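Local coordinates for stage II sporulation E family protein (Thermanaerovibrio acidaminovorans, PDB 3RNR), which is of unknown function but belongs to the PP2C phosphatase family, and so probably removes phosphate from serine or threonine side chains of proteins, at residues C13-M19 with G71-A77; S45-V50 with E87-V91; A53-H58 with F136-L142; C94-F99 with G159-D165. All blocks are in the same frame, centred on the assembly; numbering follows the deposited sequence.

Contact 1. Residues C13-M19 with G71-A77; sequences CVVVDGM and GATMAVA
Two inner, neighbouring strands of the five-stranded antiparallel sheet, one half of the alpha-beta-alpha sandwich of PP2C-type phosphatases, pair here: Cys13-Gly18 runs against Ala72-Ala77 at 168°. Three hydrogen-bonded pairs, Cys13 with Ala77, Val15 with Ala75 and Asp17 with Thr73, give six backbone bonds; in the middle one, Val15 N to Ala75 O measures 3.0 Å. Past the strand end, Met19 N donates to Gly71 O at 2.8 Å, and a water bridges Gly71 N and Met19 O. Side chains alternate between two faces. On that of Val14, Val16, Met74 and Val76, Met74 lies beside Val16 with its CB 4.0 Å from Val16 CG2, while the bend at its chi3 (-67°) turns the selenomethionine methyl CE to 3.9 Å from Val14 CG2. On the opposite face, Cys13 SG meets Ala77 CB at 3.9 Å and Val15 CG2 sits 4.0 Å from Ala75 CB. At the far end the side chains of Met19 and Thr73 cross at about a right angle, Met19 SE 3.7 Å from Thr73 CG2. Asp17 turns its carboxylate away from Thr73; OD1 is held by Ser164 and Arg169, and OD2, like Gly18 N, binds a glycerol. In PP2C relatives an aspartate followed by glycine at this strand end belongs to the metal site, a role consistent with this position. Helices 25-41 and 46-63 pack on the face of Val16, Met74 and Val76, and strand 159-164 of the second sheet lies against Cys13, Val15 and Ala77.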
loop_
_atom_site.group_PDB
_atom_site.type_symbol
_atom_site.label_atom_id
_atom_site.label_comp_id
_atom_site.label_asym_id
_atom_site.label_seq_id
_atom_site.Cartn_x
_atom_site.Cartn_y
_atom_site.Cartn_z
ATOM N N CYS B 13 4.103 1.557 -6.322
ATOM C CA CYS B 13 4.514 2.318 -5.149
ATOM C C CYS B 13 3.968 3.730 -5.270
ATOM O O CYS B 13 3.812 4.255 -6.373
ATOM C CB CYS B 13 6.038 2.360 -5.031
ATOM S SG CYS B 13 6.937 2.987 -6.506
ATOM N N VAL B 14 3.650 4.338 -4.135
ATOM C CA VAL B 14 3.126 5.688 -4.154
ATOM C C VAL B 14 3.533 6.422 -2.879
ATOM O O VAL B 14 3.633 5.813 -1.812
ATOM C CB VAL B 14 1.579 5.690 -4.354
ATOM C CG1 VAL B 14 0.906 4.726 -3.416
ATOM C CG2 VAL B 14 1.005 7.106 -4.176
ATOM N N VAL B 15 3.805 7.716 -3.011
ATOM C CA VAL B 15 3.944 8.595 -1.866
ATOM C C VAL B 15 3.009 9.767 -2.067
ATOM O O VAL B 15 2.844 10.255 -3.191
ATOM C CB VAL B 15 5.402 9.114 -1.685
ATOM C CG1 VAL B 15 6.339 7.962 -1.275
ATOM C CG2 VAL B 15 5.914 9.811 -2.977
ATOM N N VAL B 16 2.406 10.223 -0.976
ATOM C CA VAL B 16 1.484 11.353 -1.009
ATOM C C VAL B 16 1.747 12.246 0.197
ATOM O O VAL B 16 1.906 11.745 1.304
ATOM C CB VAL B 16 0.015 10.877 -0.906
ATOM C CG1 VAL B 16 -0.916 12.074 -0.951
ATOM C CG2 VAL B 16 -0.337 9.913 -2.051
ATOM N N ASP B 17 1.797 13.559 -0.003
ATOM C CA ASP B 17 1.853 14.459 1.156
ATOM C C ASP B 17 0.934 15.661 1.063
ATOM O O ASP B 17 0.859 16.318 0.026
ATOM C CB ASP B 17 3.286 14.895 1.449
ATOM C CG ASP B 17 3.899 14.102 2.592
ATOM O OD1 ASP B 17 4.893 13.384 2.360
ATOM O OD2 ASP B 17 3.359 14.198 3.705
ATOM N N GLY B 18 0.228 15.958 2.149
ATOM C CA GLY B 18 -0.655 17.112 2.142
ATOM C C GLY B 18 0.169 18.376 2.003
ATOM O O GLY B 18 1.356 18.389 2.360
HETATM N N MSE B 19 -0.451 19.445 1.514
HETATM C CA MSE B 19 0.280 20.693 1.334
HETATM C C MSE B 19 0.126 21.392 2.673
HETATM O O MSE B 19 -0.957 21.878 3.020
HETATM C CB MSE B 19 -0.395 21.571 0.265
HETATM C CG MSE B 19 -0.463 20.994 -1.148
HETATM SE SE MSE B 19 1.127 21.454 -2.089
HETATM C CE MSE B 19 0.737 23.318 -2.524
ATOM N N GLY B 71 -4.806 20.692 -0.635
ATOM C CA GLY B 71 -4.251 19.864 -1.691
ATOM C C GLY B 71 -3.149 18.949 -1.222
ATOM O O GLY B 71 -2.770 18.976 -0.054
ATOM N N ALA B 72 -2.620 18.144 -2.143
ATOM C CA ALA B 72 -1.527 17.245 -1.813
ATOM C C ALA B 72 -0.610 17.147 -3.015
ATOM O O ALA B 72 -1.001 17.505 -4.120
ATOM C CB ALA B 72 -2.083 15.856 -1.444
ATOM N N THR B 73 0.606 16.655 -2.805
ATOM C CA THR B 73 1.511 16.366 -3.920
ATOM C C THR B 73 1.722 14.863 -3.866
ATOM O O THR B 73 1.496 14.246 -2.822
ATOM C CB THR B 73 2.869 17.070 -3.764
ATOM O OG1 THR B 73 3.443 16.711 -2.498
ATOM C CG2 THR B 73 2.676 18.581 -3.796
HETATM N N MSE B 74 2.095 14.255 -4.983
HETATM C CA MSE B 74 2.273 12.805 -4.966
HETATM C C MSE B 74 3.182 12.340 -6.093
HETATM O O MSE B 74 3.371 13.048 -7.076
HETATM C CB MSE B 74 0.905 12.122 -5.083
HETATM C CG MSE B 74 0.231 12.327 -6.435
HETATM SE SE MSE B 74 -1.508 11.463 -6.528
HETATM C CE MSE B 74 -0.913 9.611 -6.442
ATOM N N ALA B 75 3.742 11.144 -5.943
ATOM C CA ALA B 75 4.444 10.504 -7.037
ATOM C C ALA B 75 4.077 9.029 -6.989
ATOM O O ALA B 75 3.941 8.458 -5.907
ATOM C CB ALA B 75 5.956 10.690 -6.897
ATOM N N VAL B 76 3.918 8.422 -8.156
ATOM C CA VAL B 76 3.460 7.036 -8.227
ATOM C C VAL B 76 4.152 6.306 -9.380
ATOM O O VAL B 76 4.449 6.903 -10.424
ATOM C CB VAL B 76 1.921 6.983 -8.367
ATOM C CG1 VAL B 76 1.453 7.940 -9.442
ATOM C CG2 VAL B 76 1.457 5.567 -8.663
ATOM N N ALA B 77 4.427 5.023 -9.193
ATOM C CA ALA B 77 5.026 4.246 -10.262
ATOM C C ALA B 77 4.506 2.814 -10.192
ATOM O O ALA B 77 4.039 2.361 -9.146
ATOM C CB ALA B 77 6.546 4.293 -10.164
HETATM O O HOH W 1 -3.745 21.447 2.035
#

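Contact 2. Residues S45-V50 with E87-V91; sequences SPLDAV and EWASV
With its CG1 anti to the backbone N (chi1 164°), Val50 points both methyl groups at the strand: CG1 meets Val91 CG2 at 3.7 Å and CG2 meets Ala89 CB at 3.9 Å. In Val91 CG1 is the branch anti to N, and CG2, beside the N, is the one that touches; the two valines approach at a slant. This is helix-on-sheet packing in the alpha-beta-alpha sandwich: the first turn of helix 46-63 lies over strand 85-91, their short axes 7.2 Å apart and at 28° to each other. No hydrogen bond joins the two segments. Pro46 brings the start of the helix down onto the strand, its ring reaching over the Glu87-Ala89 backbone. Its CG rests 3.4 Å from Glu87 O, and its CB lies 3.7 Å from Ala89 N and 3.9 Å from Ala89 CB. The Ala89 methyl fits between Pro46 and Val50, which stand one turn apart. Glu87 passes the edge of this patch, crossing Pro46 at about a right angle, with its CB near the proline CD and its OE1 near Ser45 CB. Trp88 and Ser90 alternate to the other face of the sheet, where Trp88 packs on Ala77 and on the loop residues Leu107 and Ser108. Val76 of the adjacent strand extends the floor beneath Pro46 and Val50. Ser45 is the N-cap of the helix: its OG accepts the amide of Asp48 in a nearly straight bond, 3.1 Å from Asp48 N to Ser45 OG with 171° at the hydrogen.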
loop_
_atom_site.group_PDB
_atom_site.type_symbol
_atom_site.label_atom_id
_atom_site.label_comp_id
_atom_site.label_asym_id
_atom_site.label_seq_id
_atom_site.Cartn_x
_atom_site.Cartn_y
_atom_site.Cartn_z
ATOM N N SER B 45 -2.931 2.449 -14.406
ATOM C CA SER B 45 -1.637 3.074 -14.601
ATOM C C SER B 45 -1.404 4.175 -13.564
ATOM O O SER B 45 -2.348 4.666 -12.940
ATOM C CB SER B 45 -1.564 3.680 -15.996
ATOM O OG SER B 45 -2.411 4.804 -16.054
ATOM N N PRO B 46 -0.141 4.554 -13.366
ATOM C CA PRO B 46 0.151 5.682 -12.476
ATOM C C PRO B 46 -0.609 6.950 -12.881
ATOM O O PRO B 46 -1.094 7.663 -12.013
ATOM C CB PRO B 46 1.659 5.872 -12.647
ATOM C CG PRO B 46 2.158 4.440 -12.899
ATOM C CD PRO B 46 1.084 3.848 -13.798
ATOM N N LEU B 47 -0.705 7.235 -14.175
ATOM C CA LEU B 47 -1.459 8.406 -14.619
ATOM C C LEU B 47 -2.947 8.329 -14.230
ATOM O O LEU B 47 -3.522 9.313 -13.772
ATOM C CB LEU B 47 -1.328 8.599 -16.128
ATOM C CG LEU B 47 -2.160 9.721 -16.754
ATOM C CD1 LEU B 47 -1.805 11.094 -16.147
ATOM C CD2 LEU B 47 -1.931 9.744 -18.273
ATOM N N ASP B 48 -3.578 7.180 -14.462
ATOM C CA ASP B 48 -4.954 6.989 -14.031
ATOM C C ASP B 48 -5.094 7.173 -12.521
ATOM O O ASP B 48 -6.096 7.700 -12.033
ATOM C CB ASP B 48 -5.453 5.596 -14.410
ATOM C CG ASP B 48 -5.656 5.441 -15.906
ATOM O OD1 ASP B 48 -5.913 6.449 -16.594
ATOM O OD2 ASP B 48 -5.555 4.304 -16.388
ATOM N N ALA B 49 -4.094 6.712 -11.782
ATOM C CA ALA B 49 -4.129 6.842 -10.324
ATOM C C ALA B 49 -4.071 8.323 -9.929
ATOM O O ALA B 49 -4.798 8.771 -9.042
ATOM C CB ALA B 49 -2.983 6.050 -9.685
ATOM N N VAL B 50 -3.208 9.083 -10.590
ATOM C CA VAL B 50 -3.150 10.527 -10.364
ATOM C C VAL B 50 -4.480 11.205 -10.710
ATOM O O VAL B 50 -4.982 12.021 -9.950
ATOM C CB VAL B 50 -2.005 11.189 -11.177
ATOM C CG1 VAL B 50 -2.203 12.717 -11.245
ATOM C CG2 VAL B 50 -0.660 10.857 -10.540
ATOM N N GLU B 87 6.060 2.328 -15.593
ATOM C CA GLU B 87 5.414 3.619 -15.838
ATOM C C GLU B 87 5.407 4.429 -14.542
ATOM O O GLU B 87 5.497 3.861 -13.456
ATOM C CB GLU B 87 3.972 3.443 -16.325
ATOM C CG GLU B 87 3.863 2.741 -17.687
ATOM C CD GLU B 87 2.480 2.893 -18.273
ATOM O OE1 GLU B 87 1.502 2.381 -17.678
ATOM O OE2 GLU B 87 2.368 3.569 -19.300
ATOM N N TRP B 88 5.280 5.748 -14.650
ATOM C CA TRP B 88 5.272 6.583 -13.451
ATOM C C TRP B 88 4.545 7.893 -13.714
ATOM O O TRP B 88 4.319 8.278 -14.874
ATOM C CB TRP B 88 6.701 6.850 -12.943
ATOM C CG TRP B 88 7.595 7.473 -13.993
ATOM C CD1 TRP B 88 8.435 6.816 -14.848
ATOM C CD2 TRP B 88 7.723 8.870 -14.294
ATOM N NE1 TRP B 88 9.068 7.720 -15.675
ATOM C CE2 TRP B 88 8.640 8.985 -15.362
ATOM C CE3 TRP B 88 7.128 10.035 -13.782
ATOM C CZ2 TRP B 88 8.999 10.220 -15.914
ATOM C CZ3 TRP B 88 7.478 11.265 -14.337
ATOM C CH2 TRP B 88 8.405 11.347 -15.394
ATOM N N ALA B 89 4.144 8.565 -12.639
ATOM C CA ALA B 89 3.540 9.886 -12.765
ATOM C C ALA B 89 3.744 10.662 -11.474
ATOM O O ALA B 89 3.863 10.066 -10.395
ATOM C CB ALA B 89 2.064 9.773 -13.113
ATOM N N SER B 90 3.792 11.986 -11.572
ATOM C CA SER B 90 3.949 12.787 -10.361
ATOM C C SER B 90 3.356 14.169 -10.533
ATOM O O SER B 90 3.244 14.679 -11.650
ATOM C CB SER B 90 5.419 12.858 -9.928
ATOM O OG SER B 90 6.186 13.661 -10.797
ATOM N N VAL B 91 2.942 14.759 -9.421
ATOM C CA VAL B 91 2.387 16.101 -9.443
ATOM C C VAL B 91 2.924 16.852 -8.240
ATOM O O VAL B 91 2.786 16.393 -7.093
ATOM C CB VAL B 91 0.840 16.078 -9.389
ATOM C CG1 VAL B 91 0.283 17.495 -9.305
ATOM C CG2 VAL B 91 0.253 15.354 -10.619
#

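Contact 3. Residues A53-H58 with F136-L142; sequences AQAAVH and FIGIENL
Gln54 reaches from helix 46-63 into the loop of residues 136-142 and binds backbone with both ends of its amide. Its CG is anti to the backbone N (chi1 169°), and a bend at chi2 (67°) swings the amide toward the loop. OE1 accepts from Gly138 N at 2.7 Å in an almost straight bond, the donor tilted from the carbonyl plane of Gln54; NE2 gives a hydrogen to Ile139 O at 2.8 Å, lying nearly within the amide plane. The two bonds fix the amide's rotation. Leu142 slides antiparallel along the same side chain, its CB 3.6 Å from Gln54 CD, and a water accepts from Leu142 N and, weakly, from Gln54 NE2. One helical turn on, His58 extends its ring alongside and meets Glu140 O at the ring edge through NE2, a weak bond of 3.0 Å. Between the two polar residues Val57 points its CG1 at Gly138 CA, a tight 3.5 Å. Gly138, third in a type II beta turn from Phe136 to Ile139, has a positive phi (107°) that suits glycine. Ile137 crosses Val57 at about a right angle, CG2 to CG2 at 3.8 Å, and the same methyl reaches Ala53. The loop closes one end of the layer between helix and sheet: Ile137 packs on Met74 and Val91, while Ala53 and Val57 also touch helix 25-41.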
loop_
_atom_site.group_PDB
_atom_site.type_symbol
_atom_site.label_atom_id
_atom_site.label_comp_id
_atom_site.label_asym_id
_atom_site.label_seq_id
_atom_site.Cartn_x
_atom_site.Cartn_y
_atom_site.Cartn_z
ATOM N N ALA B 53 -6.990 10.413 -7.997
ATOM C CA ALA B 53 -6.648 11.229 -6.829
ATOM C C ALA B 53 -7.131 12.669 -7.007
ATOM O O ALA B 53 -7.719 13.260 -6.101
ATOM C CB ALA B 53 -5.129 11.200 -6.570
ATOM N N GLN B 54 -6.878 13.226 -8.185
ATOM C CA GLN B 54 -7.322 14.576 -8.498
ATOM C C GLN B 54 -8.843 14.700 -8.399
ATOM O O GLN B 54 -9.353 15.641 -7.803
ATOM C CB GLN B 54 -6.856 14.992 -9.902
ATOM C CG GLN B 54 -7.501 16.314 -10.423
ATOM C CD GLN B 54 -7.073 17.561 -9.639
ATOM O OE1 GLN B 54 -6.143 17.524 -8.833
ATOM N NE2 GLN B 54 -7.770 18.665 -9.866
ATOM N N ALA B 55 -9.565 13.746 -8.982
ATOM C CA ALA B 55 -11.018 13.809 -8.973
ATOM C C ALA B 55 -11.548 13.741 -7.538
ATOM O O ALA B 55 -12.475 14.473 -7.176
ATOM C CB ALA B 55 -11.620 12.694 -9.843
ATOM N N ALA B 56 -10.941 12.883 -6.716
ATOM C CA ALA B 56 -11.386 12.706 -5.334
ATOM C C ALA B 56 -11.136 13.933 -4.470
ATOM O O ALA B 56 -12.001 14.343 -3.697
ATOM C CB ALA B 56 -10.728 11.477 -4.701
ATOM N N VAL B 57 -9.946 14.510 -4.578
ATOM C CA VAL B 57 -9.638 15.692 -3.781
ATOM C C VAL B 57 -10.472 16.891 -4.252
ATOM O O VAL B 57 -11.020 17.640 -3.441
ATOM C CB VAL B 57 -8.122 16.008 -3.776
ATOM C CG1 VAL B 57 -7.854 17.348 -3.102
ATOM C CG2 VAL B 57 -7.362 14.887 -3.038
ATOM N N HIS B 58 -10.580 17.050 -5.566
ATOM C CA HIS B 58 -11.343 18.154 -6.152
ATOM C C HIS B 58 -12.809 18.123 -5.687
ATOM O O HIS B 58 -13.388 19.149 -5.310
ATOM C CB HIS B 58 -11.257 18.062 -7.680
ATOM C CG HIS B 58 -11.743 19.283 -8.403
ATOM N ND1 HIS B 58 -13.076 19.616 -8.493
ATOM C CD2 HIS B 58 -11.070 20.227 -9.109
ATOM C CE1 HIS B 58 -13.207 20.722 -9.208
ATOM N NE2 HIS B 58 -12.004 21.110 -9.595
ATOM N N PHE B 136 -0.726 20.689 -8.173
ATOM C CA PHE B 136 -0.925 19.829 -7.004
ATOM C C PHE B 136 -2.271 19.142 -7.134
ATOM O O PHE B 136 -3.130 19.591 -7.901
ATOM C CB PHE B 136 -0.843 20.627 -5.679
ATOM C CG PHE B 136 -1.894 21.708 -5.542
ATOM C CD1 PHE B 136 -3.129 21.426 -4.965
ATOM C CD2 PHE B 136 -1.643 23.007 -5.979
ATOM C CE1 PHE B 136 -4.115 22.427 -4.831
ATOM C CE2 PHE B 136 -2.619 24.021 -5.851
ATOM C CZ PHE B 136 -3.854 23.721 -5.278
ATOM N N ILE B 137 -2.449 18.052 -6.391
ATOM C CA ILE B 137 -3.690 17.306 -6.423
ATOM C C ILE B 137 -4.697 18.119 -5.634
ATOM O O ILE B 137 -4.494 18.391 -4.441
ATOM C CB ILE B 137 -3.533 15.905 -5.766
ATOM C CG1 ILE B 137 -2.370 15.131 -6.402
ATOM C CG2 ILE B 137 -4.833 15.112 -5.877
ATOM C CD1 ILE B 137 -2.578 14.864 -7.916
ATOM N N GLY B 138 -5.798 18.473 -6.291
ATOM C CA GLY B 138 -6.775 19.388 -5.728
ATOM C C GLY B 138 -6.763 20.767 -6.367
ATOM O O GLY B 138 -7.588 21.630 -6.041
ATOM N N ILE B 139 -5.845 20.989 -7.299
ATOM C CA ILE B 139 -5.799 22.286 -7.977
ATOM C C ILE B 139 -7.074 22.438 -8.822
ATOM O O ILE B 139 -7.632 21.449 -9.288
ATOM C CB ILE B 139 -4.528 22.409 -8.845
ATOM C CG1 ILE B 139 -4.309 23.858 -9.299
ATOM C CG2 ILE B 139 -4.593 21.432 -10.015
ATOM C CD1 ILE B 139 -2.940 24.091 -9.966
ATOM N N GLU B 140 -7.549 23.664 -9.018
ATOM C CA GLU B 140 -8.850 23.833 -9.668
ATOM C C GLU B 140 -8.960 23.113 -11.020
ATOM O O GLU B 140 -9.973 22.491 -11.326
ATOM C CB GLU B 140 -9.209 25.319 -9.804
ATOM C CG GLU B 140 -10.502 25.558 -10.547
ATOM C CD GLU B 140 -10.822 27.032 -10.698
ATOM O OE1 GLU B 140 -11.440 27.402 -11.719
ATOM O OE2 GLU B 140 -10.460 27.818 -9.796
ATOM N N ASN B 141 -7.921 23.218 -11.835
ATOM C CA ASN B 141 -7.867 22.510 -13.108
ATOM C C ASN B 141 -6.486 21.879 -13.245
ATOM O O ASN B 141 -5.513 22.603 -13.376
ATOM C CB ASN B 141 -8.094 23.530 -14.238
ATOM C CG ASN B 141 -8.168 22.892 -15.611
ATOM O OD1 ASN B 141 -8.471 21.705 -15.746
ATOM N ND2 ASN B 141 -7.898 23.689 -16.646
ATOM N N LEU B 142 -6.375 20.551 -13.274
ATOM C CA LEU B 142 -5.036 19.977 -13.225
ATOM C C LEU B 142 -4.591 19.796 -14.667
ATOM O O LEU B 142 -5.148 18.983 -15.398
ATOM C CB LEU B 142 -5.093 18.613 -12.517
ATOM C CG LEU B 142 -3.824 17.768 -12.531
ATOM C CD1 LEU B 142 -2.738 18.497 -11.742
ATOM C CD2 LEU B 142 -4.053 16.332 -11.967
HETATM O O HOH W 2 -8.678 18.757 -13.020
#

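Contact 4. Residues C94-F99 with G159-D165; sequences CRVYLF and GVLVVSD
Arg95 and Asp165 meet end-on, their side chains crossing at about a right angle, at one end of an antiparallel pair in the mixed sheet, the second sheet of the PP2C-type sandwich, where strand 95-100 runs beside 159-164. The backbone bonds come first: the hydrogen-bonded pairs Arg95-Val163, Tyr97-Leu161 and Phe99-Gly159 are each joined both ways, with Tyr97 N to Leu161 O at 2.8 Å. At the last of them Phe99 N comes to Gly159 O from well above the carbonyl plane, whereas Gly159 N reaches Phe99 O on a lone pair, in plane. Apolar contacts follow the alternation of faces. Toward the other sheet, Val96 CG1 touches Val160 CG2 at 3.7 Å and its CG2 lies beside Val162 CG1; Cys94 SG adds a contact to Ser164 CB at 3.6 Å. On the face of Arg95, Tyr97 and Val163, the Tyr97 ring crosses Val163 obliquely, CE2 to CG2 at 3.8 Å. Polar side chains close the end of the pair. A bend at chi3 (-61°) brings the guanidinium round to Asp165 in a two-nitrogen salt bridge: NH1 meets OD1 on its syn side, and NH2 meets OD2 from above the carboxylate plane, the two planes being 39° apart. Pro199 O also takes a bond from NH2, and Gln201 N gives one to OD2, so the ion pair also contacts the backbone of the loop holding Pro199 and Gln201. Arg95 NE makes a further bond within its own strand, to Tyr97 OH at 2.9 Å, in the guanidinium plane.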
loop_
_atom_site.group_PDB
_atom_site.type_symbol
_atom_site.label_atom_id
_atom_site.label_comp_id
_atom_site.label_asym_id
_atom_site.label_seq_id
_atom_site.Cartn_x
_atom_site.Cartn_y
_atom_site.Cartn_z
ATOM N N CYS B 94 7.039 15.974 -5.299
ATOM C CA CYS B 94 7.485 14.592 -5.098
ATOM C C CYS B 94 8.298 14.155 -6.310
ATOM O O CYS B 94 8.124 14.698 -7.396
ATOM C CB CYS B 94 6.309 13.656 -4.890
ATOM S SG CYS B 94 5.434 13.935 -3.356
ATOM N N ARG B 95 9.196 13.187 -6.137
ATOM C CA ARG B 95 10.132 12.864 -7.214
ATOM C C ARG B 95 10.154 11.382 -7.550
ATOM O O ARG B 95 9.913 10.536 -6.692
ATOM C CB ARG B 95 11.546 13.355 -6.865
ATOM C CG ARG B 95 11.615 14.866 -6.622
ATOM C CD ARG B 95 13.032 15.377 -6.398
ATOM N NE ARG B 95 13.728 14.803 -5.239
ATOM C CZ ARG B 95 13.485 15.117 -3.971
ATOM N NH1 ARG B 95 12.510 15.964 -3.655
ATOM N NH2 ARG B 95 14.202 14.562 -3.008
ATOM N N VAL B 96 10.448 11.082 -8.813
ATOM C CA VAL B 96 10.577 9.705 -9.281
ATOM C C VAL B 96 11.999 9.433 -9.777
ATOM O O VAL B 96 12.514 10.176 -10.612
ATOM C CB VAL B 96 9.605 9.412 -10.434
ATOM C CG1 VAL B 96 9.655 7.908 -10.802
ATOM C CG2 VAL B 96 8.175 9.846 -10.055
ATOM N N TYR B 97 12.615 8.367 -9.269
ATOM C CA TYR B 97 13.959 7.943 -9.673
ATOM C C TYR B 97 13.965 6.523 -10.229
ATOM O O TYR B 97 13.318 5.632 -9.682
ATOM C CB TYR B 97 14.915 7.980 -8.472
ATOM C CG TYR B 97 15.144 9.379 -7.958
ATOM C CD1 TYR B 97 16.213 10.143 -8.424
ATOM C CD2 TYR B 97 14.278 9.947 -7.039
ATOM C CE1 TYR B 97 16.421 11.450 -7.967
ATOM C CE2 TYR B 97 14.472 11.247 -6.578
ATOM C CZ TYR B 97 15.541 11.993 -7.051
ATOM O OH TYR B 97 15.726 13.277 -6.588
ATOM N N LEU B 98 14.728 6.313 -11.300
ATOM C CA LEU B 98 15.013 4.978 -11.793
ATOM C C LEU B 98 16.168 4.373 -10.998
ATOM O O LEU B 98 17.200 5.024 -10.820
ATOM C CB LEU B 98 15.423 5.061 -13.267
ATOM C CG LEU B 98 15.808 3.739 -13.928
ATOM C CD1 LEU B 98 14.574 2.851 -14.050
ATOM C CD2 LEU B 98 16.435 4.002 -15.313
ATOM N N PHE B 99 16.023 3.130 -10.539
ATOM C CA PHE B 99 17.168 2.451 -9.941
ATOM C C PHE B 99 17.719 1.455 -10.951
ATOM O O PHE B 99 17.097 0.433 -11.255
ATOM C CB PHE B 99 16.812 1.737 -8.637
ATOM C CG PHE B 99 17.972 0.988 -8.031
ATOM C CD1 PHE B 99 19.116 1.667 -7.625
ATOM C CD2 PHE B 99 17.929 -0.394 -7.877
ATOM C CE1 PHE B 99 20.198 0.981 -7.075
ATOM C CE2 PHE B 99 19.007 -1.085 -7.319
ATOM C CZ PHE B 99 20.140 -0.397 -6.923
ATOM N N GLY B 159 14.661 -1.124 -10.663
ATOM C CA GLY B 159 13.419 -0.707 -10.047
ATOM C C GLY B 159 13.170 0.782 -10.082
ATOM O O GLY B 159 13.768 1.512 -10.877
ATOM N N VAL B 160 12.249 1.222 -9.229
ATOM C CA VAL B 160 11.858 2.618 -9.186
ATOM C C VAL B 160 11.682 3.046 -7.728
ATOM O O VAL B 160 11.247 2.255 -6.875
ATOM C CB VAL B 160 10.555 2.846 -9.993
ATOM C CG1 VAL B 160 9.422 1.959 -9.452
ATOM C CG2 VAL B 160 10.155 4.337 -9.995
ATOM N N LEU B 161 12.034 4.299 -7.456
ATOM C CA LEU B 161 11.883 4.878 -6.128
ATOM C C LEU B 161 11.111 6.186 -6.240
ATOM O O LEU B 161 11.434 7.025 -7.084
ATOM C CB LEU B 161 13.259 5.123 -5.502
ATOM C CG LEU B 161 13.288 5.903 -4.180
ATOM C CD1 LEU B 161 13.012 4.964 -3.051
ATOM C CD2 LEU B 161 14.632 6.577 -3.984
ATOM N N VAL B 162 10.074 6.337 -5.420
ATOM C CA VAL B 162 9.362 7.600 -5.316
ATOM C C VAL B 162 9.614 8.237 -3.936
ATOM O O VAL B 162 9.715 7.538 -2.921
ATOM C CB VAL B 162 7.853 7.462 -5.633
ATOM C CG1 VAL B 162 7.642 7.049 -7.111
ATOM C CG2 VAL B 162 7.183 6.448 -4.704
ATOM N N VAL B 163 9.702 9.563 -3.914
ATOM C CA VAL B 163 10.189 10.304 -2.750
ATOM C C VAL B 163 9.326 11.523 -2.477
ATOM O O VAL B 163 9.048 12.279 -3.407
ATOM C CB VAL B 163 11.583 10.883 -3.037
ATOM C CG1 VAL B 163 12.176 11.482 -1.771
ATOM C CG2 VAL B 163 12.487 9.832 -3.605
ATOM N N SER B 164 8.888 11.700 -1.227
ATOM C CA SER B 164 8.292 12.962 -0.775
ATOM C C SER B 164 9.098 13.490 0.396
ATOM O O SER B 164 9.181 12.854 1.448
ATOM C CB SER B 164 6.854 12.719 -0.327
ATOM O OG SER B 164 6.303 13.876 0.273
ATOM N N ASP B 165 9.857 14.537 0.135
ATOM C CA ASP B 165 10.587 15.321 1.130
ATOM C C ASP B 165 10.257 16.775 1.482
ATOM O O ASP B 165 11.144 17.451 1.999
ATOM C CB ASP B 165 12.088 15.008 1.128
ATOM C CG ASP B 165 12.758 15.477 -0.102
ATOM O OD1 ASP B 165 12.070 16.127 -0.917
ATOM O OD2 ASP B 165 13.968 15.214 -0.232
#

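Contacts 1 and 2 share the antiparallel sheet and are stitched by backbone bonds between strands 72-80 and 85-91, Val76 N to Ala89 O at 2.8 Å and Met74 O to Val91 N at 2.9 Å. Contact 3 continues the helix 46-63 packing of contact 2 and joins contact 1 through Ala72 O and Ile137 N, 2.7 Å apart. Contact 4 belongs to the facing sheet; Asp17 OD1 bonds Ser164 OG at 2.6 Å, beside the glycerol that may mark the probable active-site pocket, and Val96 packs on Trp88 of contact 2. Contacts 3 and 4 do not touch, their centres being about 21 Å apart.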